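Local coordinates for peptidoglycan-N-acetylglucosamine deacetylase BC_1974 (Bacillus cereus, PDB 5N1P), which catalyses the metal-dependent removal of acetyl groups from the N-acetylglucosamine residues of peptidoglycan, at residues 4-9 against 21-26; 144-149 against 173-178. All coordinates share one frame; numbering follows the deposited sequence.

Interaction 1 sets the strand carrying residues 4-9 against helix 16-25, and interaction 2 sets helix 138-152 against helix 167-182; their centres lie 11 Å apart. Helix 167-182 belongs to both neighbourhoods. Its Leu177 puts CD2 3.8 Å from Leu6 CD1 and CD1 3.8 Å from His26 CG, while Val173 CG2 lies 4.0 Å from Phe8 CZ and Pro174 CG 3.9 Å from Thr22 CG2. Only interaction 1 reaches the bound inhibitor, N-hydroxynaphthalene-1-carboxamide, through Asp9. The side chains of Phe8 and Val149 stay about 6 Å and about 10 Å from that of His163, the probable proton donor, so interaction 2 is the more remote.

Interaction 1: 4-9 against 21-26; sequences AYLTFD and NTLKQH. With 8GK (~{N}-oxidanylnaphthalene-1-carboxamide), chain E.
With CG anti to the carbonyl carbon (chi1 -68°) and an extended second torsion (chi2 169°), Leu23 of the helix splits its two methyls between neighbours on the strand, CD2 to Leu6 and CD1 to Phe8. Leu6 answers with CD1, 4.3 Å from Leu23 CD2. Leu23 CD1 approaches the Phe8 ring obliquely, 4.4 Å from CE2. These two loose apolar approaches bury 80 Å² in all, and the CA atoms of Leu6 and Leu23 remain 10.2 Å apart. Helix 16-25 thus covers one face of the sheet within the beta-alpha-beta unit formed with strand 31-34, whose Phe32 meets both Leu23 and the Phe8 ring. His26 ND1 donates to Thr22 O at 2.9 Å, nearly straight at 174° and in the imidazole plane, which helps to fix how the ring is turned.

Asp9, at the end of the same strand, is the probable proton acceptor. Its OD2 lies 2.8 Å from O14 and 3.0 Å from N13 of the inhibitor N-hydroxynaphthalene-1-carboxamide, whereas OD1 forms a salt bridge with Arg97. The strand therefore joins a purely apolar seam with the helix to a polar end at the pocket, where the Arg97 salt bridge on OD1 probably holds the carboxylate with OD2 turned to the hydroxamate group.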
loop_
_atom_site.group_PDB
_atom_site.type_symbol
_atom_site.label_atom_id
_atom_site.label_comp_id
_atom_site.label_asym_id
_atom_site.label_seq_id
_atom_site.Cartn_x
_atom_site.Cartn_y
_atom_site.Cartn_z
ATOM N N ALA A 4 9.885 -3.579 8.525
ATOM C CA ALA A 4 9.650 -2.914 7.250
ATOM C C ALA A 4 8.278 -3.298 6.738
ATOM O O ALA A 4 7.947 -4.482 6.651
ATOM C CB ALA A 4 10.725 -3.290 6.229
ATOM N N TYR A 5 7.483 -2.291 6.400
ATOM C CA TYR A 5 6.158 -2.512 5.841
ATOM C C TYR A 5 6.151 -2.182 4.360
ATOM O O TYR A 5 6.051 -1.010 3.971
ATOM C CB TYR A 5 5.116 -1.661 6.567
ATOM C CG TYR A 5 4.966 -1.990 8.031
ATOM C CD1 TYR A 5 3.986 -2.878 8.463
ATOM C CD2 TYR A 5 5.802 -1.408 8.987
ATOM C CE1 TYR A 5 3.850 -3.187 9.802
ATOM C CE2 TYR A 5 5.668 -1.709 10.329
ATOM C CZ TYR A 5 4.683 -2.598 10.727
ATOM O OH TYR A 5 4.543 -2.907 12.058
ATOM N N LEU A 6 6.303 -3.204 3.532
ATOM C CA LEU A 6 6.189 -3.018 2.099
ATOM C C LEU A 6 4.730 -2.778 1.783
ATOM O O LEU A 6 3.874 -3.554 2.208
ATOM C CB LEU A 6 6.684 -4.236 1.333
ATOM C CG LEU A 6 8.179 -4.448 1.160
ATOM C CD1 LEU A 6 8.436 -5.771 0.472
ATOM C CD2 LEU A 6 8.772 -3.292 0.357
ATOM N N THR A 7 4.438 -1.720 1.045
ATOM C CA THR A 7 3.049 -1.461 0.647
ATOM C C THR A 7 2.960 -1.277 -0.863
ATOM O O THR A 7 3.830 -0.654 -1.487
ATOM C CB THR A 7 2.431 -0.221 1.363
ATOM O OG1 THR A 7 3.022 1.001 0.875
ATOM C CG2 THR A 7 2.619 -0.321 2.886
ATOM N N PHE A 8 1.909 -1.838 -1.450
ATOM C CA PHE A 8 1.761 -1.848 -2.899
ATOM C C PHE A 8 0.419 -1.263 -3.269
ATOM O O PHE A 8 -0.612 -1.798 -2.882
ATOM C CB PHE A 8 1.875 -3.269 -3.452
ATOM C CG PHE A 8 3.190 -3.915 -3.168
ATOM C CD1 PHE A 8 4.275 -3.663 -3.987
ATOM C CD2 PHE A 8 3.352 -4.737 -2.057
ATOM C CE1 PHE A 8 5.521 -4.244 -3.724
ATOM C CE2 PHE A 8 4.592 -5.325 -1.787
ATOM C CZ PHE A 8 5.678 -5.067 -2.619
ATOM N N ASP A 9 0.451 -0.180 -4.033
ATOM C CA ASP A 9 -0.741 0.566 -4.441
ATOM C C ASP A 9 -1.182 0.281 -5.877
ATOM O O ASP A 9 -0.360 -0.060 -6.735
ATOM C CB ASP A 9 -0.489 2.078 -4.360
ATOM C CG ASP A 9 -0.424 2.613 -2.940
ATOM O OD1 ASP A 9 -0.539 1.830 -1.986
ATOM O OD2 ASP A 9 -0.240 3.856 -2.795
ATOM N N ASN A 21 4.209 -14.579 -5.279
ATOM C CA ASN A 21 5.104 -15.729 -5.264
ATOM C C ASN A 21 6.472 -15.338 -4.717
ATOM O O ASN A 21 7.078 -16.078 -3.946
ATOM C CB ASN A 21 5.224 -16.330 -6.660
ATOM C CG ASN A 21 3.916 -16.940 -7.142
ATOM O OD1 ASN A 21 3.068 -17.326 -6.336
ATOM N ND2 ASN A 21 3.746 -17.024 -8.456
ATOM N N THR A 22 6.938 -14.151 -5.089
ATOM C CA THR A 22 8.219 -13.653 -4.605
ATOM C C THR A 22 8.183 -13.439 -3.091
ATOM O O THR A 22 9.109 -13.831 -2.379
ATOM C CB THR A 22 8.605 -12.344 -5.329
ATOM O OG1 THR A 22 8.793 -12.624 -6.724
ATOM C CG2 THR A 22 9.890 -11.755 -4.752
ATOM N N LEU A 23 7.103 -12.835 -2.599
ATOM C CA LEU A 23 6.951 -12.604 -1.168
ATOM C C LEU A 23 6.933 -13.930 -0.395
ATOM O O LEU A 23 7.587 -14.064 0.643
ATOM C CB LEU A 23 5.675 -11.802 -0.893
ATOM C CG LEU A 23 5.736 -10.356 -1.413
ATOM C CD1 LEU A 23 4.362 -9.700 -1.362
ATOM C CD2 LEU A 23 6.762 -9.559 -0.608
ATOM N N LYS A 24 6.207 -14.912 -0.923
ATOM C CA LYS A 24 6.109 -16.223 -0.283
ATOM C C LYS A 24 7.459 -16.937 -0.233
ATOM O O LYS A 24 7.798 -17.559 0.775
ATOM C CB LYS A 24 5.086 -17.100 -1.009
ATOM C CG LYS A 24 4.866 -18.457 -0.348
ATOM C CD LYS A 24 3.900 -19.314 -1.144
ATOM C CE LYS A 24 2.507 -18.706 -1.171
ATOM N NZ LYS A 24 1.524 -19.619 -1.820
ATOM N N GLN A 25 8.225 -16.837 -1.316
ATOM C CA GLN A 25 9.546 -17.469 -1.405
ATOM C C GLN A 25 10.550 -16.879 -0.412
ATOM O O GLN A 25 11.553 -17.521 -0.079
ATOM C CB GLN A 25 10.081 -17.352 -2.833
ATOM C CG GLN A 25 9.392 -18.298 -3.815
ATOM C CD GLN A 25 9.574 -17.890 -5.266
ATOM O OE1 GLN A 25 10.341 -16.979 -5.574
ATOM N NE2 GLN A 25 8.869 -18.568 -6.166
ATOM N N HIS A 26 10.274 -15.668 0.069
ATOM C CA HIS A 26 11.119 -15.036 1.086
ATOM C C HIS A 26 10.403 -14.925 2.433
ATOM O O HIS A 26 10.887 -14.241 3.335
ATOM C CB HIS A 26 11.568 -13.642 0.640
ATOM C CG HIS A 26 12.452 -13.639 -0.567
ATOM N ND1 HIS A 26 11.957 -13.695 -1.854
ATOM C CD2 HIS A 26 13.799 -13.570 -0.686
ATOM C CE1 HIS A 26 12.961 -13.667 -2.711
ATOM N NE2 HIS A 26 14.090 -13.593 -2.028
HETATM C C1 8GK E . -0.369 7.320 -4.955
HETATM C C2 8GK E . 0.439 8.569 -5.083
HETATM C C3 8GK E . 0.504 9.185 -6.324
HETATM C C4 8GK E . 1.232 10.360 -6.472
HETATM C C5 8GK E . 1.885 10.928 -5.377
HETATM C C6 8GK E . 1.814 10.310 -4.133
HETATM C C7 8GK E . 1.085 9.131 -3.988
HETATM C C8 8GK E . 1.295 10.961 -7.722
HETATM C C9 8GK E . 0.646 10.400 -8.819
HETATM C C10 8GK E . -0.079 9.223 -8.668
HETATM C C11 8GK E . -0.148 8.622 -7.418
HETATM O O12 8GK E . -1.572 7.433 -5.083
HETATM N N13 8GK E . 0.199 6.133 -4.748
HETATM O O14 8GK E . -0.424 5.025 -5.321
#

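Interaction 2: 144-149 against 173-178; sequences QIAQNV and VPAILK
Ala146 and Ile176 meet at the closest point of the two backbones: their CA atoms are 5.2 Å apart, and Ile176 CG1 comes to 3.8 Å from Ala146 CA. The motif is a pair of neighbouring helices running in roughly the same direction, as found on one side of the parallel sheet in this NodB-homology (CE4) deacetylase domain. The short segments give an axis separation of 8.6 Å and a signed crossing angle of -30°. The small Ala146 and Ala175 are consistent with this approach, since Ala146 presents no more than a methyl, and that methyl meets the methyl of Ala175 at 3.8 Å between CB atoms.

One turn further along the first helix, Val149 offers both of its branches to Ile176, and the two side chains cross at about a right angle. Although the Ile176 side chain starts off alongside the partner helix, its CG1 is anti to the carbonyl carbon (chi1 -71°), and the extended second torsion carries the chain end nearer to Val149. No hydrogen bond spans the two segments, and the 183 Å² buried between them is apolar in its contacts.

The next shell is the sheet beneath. Val149 touches Ile160, and Ile176 touches both Met162 and Leu6, so helix 138-152 rests on strand 157-163, and helix 167-182 on that strand and on strand 2-9. On the flank of the first helix, Asn148 ND2 donates to Ser128 O and is also hydrogen-bonded to Tyr133 OH, tying that helix to the loop region beside it. Back at the crossing, the valine-isoleucine match is branch for branch: Val149 CG2 lies 3.9 Å from Ile176 CD1, and Val149 CG1 lies 4.0 Å from Ile176 CG2.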
loop_
_atom_site.group_PDB
_atom_site.type_symbol
_atom_site.label_atom_id
_atom_site.label_comp_id
_atom_site.label_asym_id
_atom_site.label_seq_id
_atom_site.Cartn_x
_atom_site.Cartn_y
_atom_site.Cartn_z
ATOM N N GLN A 144 17.786 0.351 -9.419
ATOM C CA GLN A 144 17.738 1.752 -8.996
ATOM C C GLN A 144 16.645 1.970 -7.949
ATOM O O GLN A 144 16.824 2.697 -6.980
ATOM C CB GLN A 144 17.506 2.669 -10.199
ATOM C CG GLN A 144 17.387 4.148 -9.851
ATOM C CD GLN A 144 18.691 4.780 -9.419
ATOM O OE1 GLN A 144 18.756 5.456 -8.388
ATOM N NE2 GLN A 144 19.737 4.589 -10.218
ATOM N N ILE A 145 15.505 1.333 -8.154
ATOM C CA ILE A 145 14.425 1.396 -7.176
ATOM C C ILE A 145 14.862 0.786 -5.847
ATOM O O ILE A 145 14.601 1.341 -4.773
ATOM C CB ILE A 145 13.181 0.683 -7.712
ATOM C CG1 ILE A 145 12.616 1.480 -8.879
ATOM C CG2 ILE A 145 12.126 0.523 -6.616
ATOM C CD1 ILE A 145 11.603 0.706 -9.706
ATOM N N ALA A 146 15.557 -0.344 -5.918
ATOM C CA ALA A 146 16.033 -0.992 -4.713
ATOM C C ALA A 146 16.982 -0.061 -3.950
ATOM O O ALA A 146 16.869 0.073 -2.732
ATOM C CB ALA A 146 16.708 -2.313 -5.044
ATOM N N GLN A 147 17.890 0.618 -4.650
ATOM C CA GLN A 147 18.798 1.510 -3.933
ATOM C C GLN A 147 18.056 2.740 -3.396
ATOM O O GLN A 147 18.447 3.287 -2.370
ATOM C CB GLN A 147 19.989 1.940 -4.802
ATOM C CG GLN A 147 19.653 2.738 -6.042
ATOM C CD GLN A 147 20.810 3.611 -6.493
ATOM O OE1 GLN A 147 21.590 4.091 -5.672
ATOM N NE2 GLN A 147 20.952 3.787 -7.799
ATOM N N ASN A 148 16.991 3.171 -4.071
ATOM C CA ASN A 148 16.184 4.278 -3.550
ATOM C C ASN A 148 15.612 3.916 -2.195
ATOM O O ASN A 148 15.643 4.713 -1.259
ATOM C CB ASN A 148 15.047 4.645 -4.496
ATOM C CG ASN A 148 15.525 5.302 -5.777
ATOM O OD1 ASN A 148 16.685 5.715 -5.901
ATOM N ND2 ASN A 148 14.620 5.401 -6.748
ATOM N N VAL A 149 15.092 2.700 -2.096
ATOM C CA VAL A 149 14.532 2.214 -0.845
ATOM C C VAL A 149 15.607 1.964 0.210
ATOM O O VAL A 149 15.499 2.464 1.333
ATOM C CB VAL A 149 13.732 0.924 -1.060
ATOM C CG1 VAL A 149 13.290 0.341 0.282
ATOM C CG2 VAL A 149 12.531 1.213 -1.933
ATOM N N VAL A 173 11.696 -6.077 -5.822
ATOM C CA VAL A 173 11.394 -6.581 -4.491
ATOM C C VAL A 173 12.436 -7.586 -3.941
ATOM O O VAL A 173 12.821 -7.464 -2.779
ATOM C CB VAL A 173 9.966 -7.163 -4.469
ATOM C CG1 VAL A 173 9.699 -7.906 -3.175
ATOM C CG2 VAL A 173 8.987 -6.016 -4.595
ATOM N N PRO A 174 12.941 -8.536 -4.762
ATOM C CA PRO A 174 13.972 -9.411 -4.182
ATOM C C PRO A 174 15.183 -8.656 -3.607
ATOM O O PRO A 174 15.621 -8.986 -2.505
ATOM C CB PRO A 174 14.397 -10.289 -5.367
ATOM C CG PRO A 174 13.181 -10.362 -6.204
ATOM C CD PRO A 174 12.551 -8.988 -6.112
ATOM N N ALA A 175 15.690 -7.651 -4.317
ATOM C CA ALA A 175 16.846 -6.890 -3.831
ATOM C C ALA A 175 16.503 -6.031 -2.613
ATOM O O ALA A 175 17.356 -5.780 -1.759
ATOM C CB ALA A 175 17.412 -6.022 -4.937
ATOM N N ILE A 176 15.259 -5.560 -2.552
ATOM C CA ILE A 176 14.811 -4.790 -1.405
ATOM C C ILE A 176 14.735 -5.686 -0.177
ATOM O O ILE A 176 15.170 -5.303 0.911
ATOM C CB ILE A 176 13.433 -4.144 -1.658
ATOM C CG1 ILE A 176 13.556 -3.002 -2.667
ATOM C CG2 ILE A 176 12.831 -3.628 -0.356
ATOM C CD1 ILE A 176 12.213 -2.517 -3.178
ATOM N N LEU A 177 14.171 -6.879 -0.353
ATOM C CA LEU A 177 14.043 -7.827 0.746
ATOM C C LEU A 177 15.421 -8.195 1.297
ATOM O O LEU A 177 15.656 -8.113 2.502
ATOM C CB LEU A 177 13.289 -9.079 0.293
ATOM C CG LEU A 177 11.807 -8.860 -0.037
ATOM C CD1 LEU A 177 11.171 -10.102 -0.641
ATOM C CD2 LEU A 177 11.046 -8.443 1.201
ATOM N N LYS A 178 16.332 -8.572 0.403
ATOM C CA LYS A 178 17.700 -8.912 0.789
ATOM C C LYS A 178 18.397 -7.756 1.499
ATOM O O LYS A 178 18.991 -7.928 2.564
ATOM C CB LYS A 178 18.502 -9.325 -0.443
ATOM C CG LYS A 178 19.927 -9.760 -0.136
ATOM C CD LYS A 178 20.666 -10.142 -1.404
ATOM C CE LYS A 178 22.012 -10.779 -1.080
ATOM N NZ LYS A 178 22.774 -11.098 -2.315
#